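Local coordinates for alpha-L-arabinofuranosidase B (Aspergillus kawachii, PDB 6SXT), which hydrolyses terminal non-reducing alpha-L-arabinofuranosides in oligosaccharides and in the side chains of arabinoxylan, arabinan and arabinogalactan during plant hemicellulose degradation, at residues A[350-355]-A[404-408]; A[400-405]-A[451-455]. All coordinates share one frame. Residues are numbered along the deposited sequence.

Both contacts lie in the C-terminal arabinose-binding domain, a beta-trefoil, and join its successive hairpins 346-359, 396-409 and 444-455. From the N terminus, contact 1 closes a 48-residue loop from the first hairpin to the outgoing strand of the second; contact 2 starts at 400-405, before contact 1 ends, and reaches the last hairpin over 45 residues. The loops thus overlap rather than nest, sharing E404 and L405. Their hydrogen-bond patterns correspond: F403, E404 and L405 repeat T353, T354 and V355. The probable bond from L452 N to V355 O (3.0 Å) completes a ring of V355, L405 and L452, its V355-L405 leg weak, as expected of pseudo-threefold symmetry.

Contact 1: residues A[350-355]-A[404-408]; sequences HTDTTV and ELLLN. With SO4 (sulfate ion), chain F.
Residues 350-355 form a tight hairpin: strand 346-351 ends in a type II' turn from T351 to T354, with D352 at phi/psi 52/-125 and T353 at -80/-13, and strand 354-359 leaves it. Segment 404-408 is a beta strand that runs antiparallel past the turn end of this hairpin. T354 and L406 form a single antiparallel, non-hydrogen-bonded bridge (CA-CA 5.3 Å), while T353 and L407 come nearest, at 4.5 Å between CA atoms.

Backbone bonds flank the bridge. L407 N donates to T353 O at 2.8 Å, and V355 N makes a weak bond to L405 O at 3.4 Å. L406 CA adds a CH...O contact to T353 O at 3.1 Å. Within the hairpin, T351 N to T354 O (2.9 Å) and T354 N to T351 O (3.0 Å) close the turn.

Apolar packing lies on the buried side. H350 (chi1 p) presents one ring face to L407 (t, p), whose CD2 lies 3.3 Å from the ring centroid in a CH-pi contact. V355 (t) packs its CB 4.0 Å from L405 CB and its CG2 4.4 Å from L407 CB.

H350 ND1 donates to D352 O (2.7 Å), while its NE2 is held by D392. N408 pairs through OD1 with R399 and through ND2 with sulfate O2 at 3.3 Å; the sulfate probably comes from the crystallisation liquor. In this join between successive trefoil repeats, one good and one weak main-chain bond set the register, and the imidazole, hydrogen-bonded at both nitrogens, holds a flat surface against L407.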
# COMPACT_ATOMS: atom_id res chain seq x y z
N HIS A 350 17.77 15.39 19.67
CA HIS A 350 16.58 16.22 19.54
C HIS A 350 16.77 17.45 20.45
O HIS A 350 17.54 17.34 21.44
CB HIS A 350 15.29 15.46 19.85
CG HIS A 350 15.16 15.11 21.29
ND1 HIS A 350 14.40 15.92 22.14
CD2 HIS A 350 15.65 14.08 22.02
CE1 HIS A 350 14.46 15.38 23.35
NE2 HIS A 350 15.23 14.27 23.32
N THR A 351 16.10 18.50 20.07
CA THR A 351 15.95 19.74 20.89
C THR A 351 14.45 19.92 21.07
O THR A 351 13.76 20.30 20.10
CB THR A 351 16.58 20.95 20.22
OG1 THR A 351 17.92 20.59 19.87
CG2 THR A 351 16.57 22.14 21.17
N ASP A 352 13.94 19.54 22.23
CA ASP A 352 12.49 19.42 22.48
C ASP A 352 11.88 18.55 21.35
O ASP A 352 12.38 17.44 21.18
CB ASP A 352 11.88 20.81 22.65
CG ASP A 352 12.43 21.41 23.95
OD1 ASP A 352 12.62 20.64 24.90
OD2 ASP A 352 12.67 22.61 23.93
N THR A 353 10.87 19.03 20.63
CA THR A 353 10.20 18.13 19.64
C THR A 353 11.00 18.03 18.35
O THR A 353 10.62 17.11 17.54
CB THR A 353 8.79 18.59 19.28
OG1 THR A 353 8.83 19.85 18.64
CG2 THR A 353 7.91 18.66 20.51
N THR A 354 11.99 18.87 18.09
CA THR A 354 12.74 18.87 16.82
C THR A 354 13.78 17.74 16.87
O THR A 354 14.77 17.80 17.62
CB THR A 354 13.43 20.19 16.52
OG1 THR A 354 12.44 21.21 16.50
CG2 THR A 354 14.13 20.17 15.19
N VAL A 355 13.65 16.73 16.00
CA VAL A 355 14.72 15.73 15.83
C VAL A 355 15.76 16.27 14.87
O VAL A 355 15.43 16.81 13.77
CB VAL A 355 14.10 14.39 15.35
CG1 VAL A 355 15.17 13.35 15.21
CG2 VAL A 355 12.98 13.95 16.27
N GLU A 404 8.36 15.66 8.54
CA GLU A 404 9.47 15.99 9.46
C GLU A 404 9.42 15.01 10.64
O GLU A 404 8.33 14.60 11.09
CB GLU A 404 9.36 17.44 9.96
CG GLU A 404 10.56 17.80 10.83
CD GLU A 404 10.67 19.28 11.18
OE1 GLU A 404 9.90 20.06 10.57
OE2 GLU A 404 11.57 19.64 12.01
N LEU A 405 10.58 14.62 11.16
CA LEU A 405 10.64 13.74 12.34
C LEU A 405 10.56 14.62 13.61
O LEU A 405 11.41 15.52 13.77
CB LEU A 405 11.88 12.88 12.39
CG LEU A 405 12.07 11.96 11.16
CD1 LEU A 405 13.14 10.97 11.45
CD2 LEU A 405 10.78 11.27 10.78
N LEU A 406 9.60 14.27 14.42
CA LEU A 406 9.32 15.00 15.67
C LEU A 406 9.34 14.01 16.80
O LEU A 406 9.12 12.82 16.62
CB LEU A 406 7.96 15.67 15.64
CG LEU A 406 7.69 16.68 14.52
CD1 LEU A 406 6.29 17.20 14.71
CD2 LEU A 406 8.70 17.82 14.46
N LEU A 407 9.74 14.49 17.99
CA LEU A 407 9.64 13.68 19.20
C LEU A 407 8.35 14.06 19.91
O LEU A 407 8.27 15.18 20.50
CB LEU A 407 10.86 13.91 20.12
CG LEU A 407 10.81 13.12 21.41
CD1 LEU A 407 10.84 11.61 21.17
CD2 LEU A 407 11.99 13.50 22.31
N ASN A 408 7.36 13.17 19.89
CA ASN A 408 6.01 13.43 20.43
C ASN A 408 5.61 12.29 21.33
O ASN A 408 6.06 11.11 21.17
CB ASN A 408 4.96 13.65 19.33
CG ASN A 408 5.11 14.87 18.46
OD1 ASN A 408 4.66 14.88 17.31
ND2 ASN A 408 5.68 15.98 18.95
S SO4 F . 4.22 16.17 22.76
O1 SO4 F . 4.53 15.66 24.05
O2 SO4 F . 5.36 16.69 22.12
O3 SO4 F . 3.33 17.27 22.87
O4 SO4 F . 3.60 15.11 21.97

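Contact 2: residues A[400-405]-A[451-455]; sequences HYNFEL and VLYAA
Segment 400-405 is a hairpin whose type I' turn runs from Y401 to E404, with N402 (53/29) and F403 (67/14) both left-handed; Y401 N to E404 O (2.9 Å) and E404 N to Y401 O (3.0 Å) close it. Strand 451-455 pairs antiparallel with its outgoing arm, with E404 and Y453 as a single non-hydrogen-bonded bridge (CA-CA 4.2 Å).

V451 brings CG1 within 3.6 Å of OE2 of E404 (t, t). L452 O accepts a hydrogen bond from L405 N (3.0 Å), and L452 CB packs 3.7 Å from L405 CD1. Y453 (m) sets CE1 3.9 Å from E404 CG, and its CB lies 3.3 Å from F403 O; F463 stacks on its ring. A454 donates N to F403 O (2.8 Å), and its CB packs against H400 CB (3.9 Å) and L405 CD2 (4.0 Å).

H400, N402 and F403 bind substrate; here PEG, probably from the crystallisation liquor, is hydrogen-bonded to H400 ND1 and to N of N402 and F403, and S439 to H400 NE2. Two main-chain hydrogen bonds, with L405 packed on L452 and A454, thus join this hairpin to the next trefoil repeat, whose L452 is itself a substrate-binding residue, near H447.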
# COMPACT_ATOMS: atom_id res chain seq x y z
N HIS A 400 6.92 10.73 12.26
CA HIS A 400 6.85 11.72 11.18
C HIS A 400 5.52 12.47 11.22
O HIS A 400 4.46 11.90 11.59
CB HIS A 400 7.18 11.07 9.81
CG HIS A 400 6.22 10.04 9.33
ND1 HIS A 400 5.04 10.39 8.70
CD2 HIS A 400 6.33 8.70 9.29
CE1 HIS A 400 4.44 9.27 8.32
NE2 HIS A 400 5.19 8.22 8.72
N TYR A 401 5.57 13.72 10.79
CA TYR A 401 4.43 14.65 10.76
C TYR A 401 4.76 15.72 9.74
O TYR A 401 5.79 16.42 9.84
CB TYR A 401 4.23 15.28 12.15
CG TYR A 401 2.95 16.04 12.22
CD1 TYR A 401 2.87 17.35 11.81
CD2 TYR A 401 1.80 15.41 12.65
CE1 TYR A 401 1.66 18.03 11.86
CE2 TYR A 401 0.60 16.07 12.71
CZ TYR A 401 0.54 17.39 12.31
OH TYR A 401 -0.65 18.04 12.35
N ASN A 402 3.94 15.81 8.69
CA ASN A 402 4.29 16.63 7.52
C ASN A 402 5.68 16.22 7.01
O ASN A 402 6.43 17.04 6.47
CB ASN A 402 4.27 18.14 7.83
CG ASN A 402 2.86 18.69 7.86
OD1 ASN A 402 1.98 18.18 7.17
ND2 ASN A 402 2.63 19.70 8.71
N PHE A 403 6.05 14.94 7.22
CA PHE A 403 7.32 14.34 6.76
C PHE A 403 8.56 14.92 7.45
O PHE A 403 9.69 14.58 7.06
CB PHE A 403 7.47 14.43 5.23
CG PHE A 403 6.33 13.76 4.50
CD1 PHE A 403 5.93 12.48 4.82
CD2 PHE A 403 5.62 14.46 3.56
CE1 PHE A 403 4.86 11.88 4.15
CE2 PHE A 403 4.60 13.84 2.84
CZ PHE A 403 4.21 12.58 3.19
N GLU A 404 8.36 15.66 8.54
CA GLU A 404 9.47 15.99 9.46
C GLU A 404 9.42 15.01 10.64
O GLU A 404 8.33 14.60 11.09
CB GLU A 404 9.36 17.44 9.96
CG GLU A 404 10.56 17.80 10.83
CD GLU A 404 10.67 19.28 11.18
OE1 GLU A 404 9.90 20.06 10.57
OE2 GLU A 404 11.57 19.64 12.01
N LEU A 405 10.58 14.62 11.16
CA LEU A 405 10.64 13.74 12.34
C LEU A 405 10.56 14.62 13.61
O LEU A 405 11.41 15.52 13.77
CB LEU A 405 11.88 12.88 12.39
CG LEU A 405 12.07 11.96 11.16
CD1 LEU A 405 13.14 10.97 11.45
CD2 LEU A 405 10.78 11.27 10.78
N VAL A 451 18.71 18.48 10.20
CA VAL A 451 17.36 18.23 10.74
C VAL A 451 16.87 16.89 10.14
O VAL A 451 17.27 16.58 9.00
CB VAL A 451 16.40 19.36 10.40
CG1 VAL A 451 15.00 19.12 10.89
CG2 VAL A 451 16.97 20.68 10.95
N LEU A 452 16.12 16.15 10.93
CA LEU A 452 15.63 14.80 10.48
C LEU A 452 14.27 14.92 9.84
O LEU A 452 13.35 15.48 10.38
CB LEU A 452 15.60 13.76 11.61
CG LEU A 452 16.83 12.89 11.79
CD1 LEU A 452 17.10 11.95 10.60
CD2 LEU A 452 18.10 13.71 12.02
N TYR A 453 14.13 14.22 8.70
CA TYR A 453 12.89 14.12 7.94
C TYR A 453 12.64 12.65 7.58
O TYR A 453 13.55 11.85 7.70
CB TYR A 453 12.96 14.96 6.66
CG TYR A 453 13.20 16.43 6.90
CD1 TYR A 453 12.15 17.27 7.14
CD2 TYR A 453 14.50 16.93 6.93
CE1 TYR A 453 12.36 18.61 7.42
CE2 TYR A 453 14.72 18.28 7.25
CZ TYR A 453 13.64 19.12 7.47
OH TYR A 453 13.86 20.46 7.73
N ALA A 454 11.40 12.38 7.19
CA ALA A 454 11.06 11.13 6.47
C ALA A 454 11.07 11.52 4.98
O ALA A 454 10.10 12.11 4.51
CB ALA A 454 9.74 10.61 6.95
N ALA A 455 12.21 11.33 4.35
CA ALA A 455 12.47 11.84 2.98
C ALA A 455 12.42 10.68 1.98
O ALA A 455 12.88 9.57 2.29
CB ALA A 455 13.83 12.48 2.90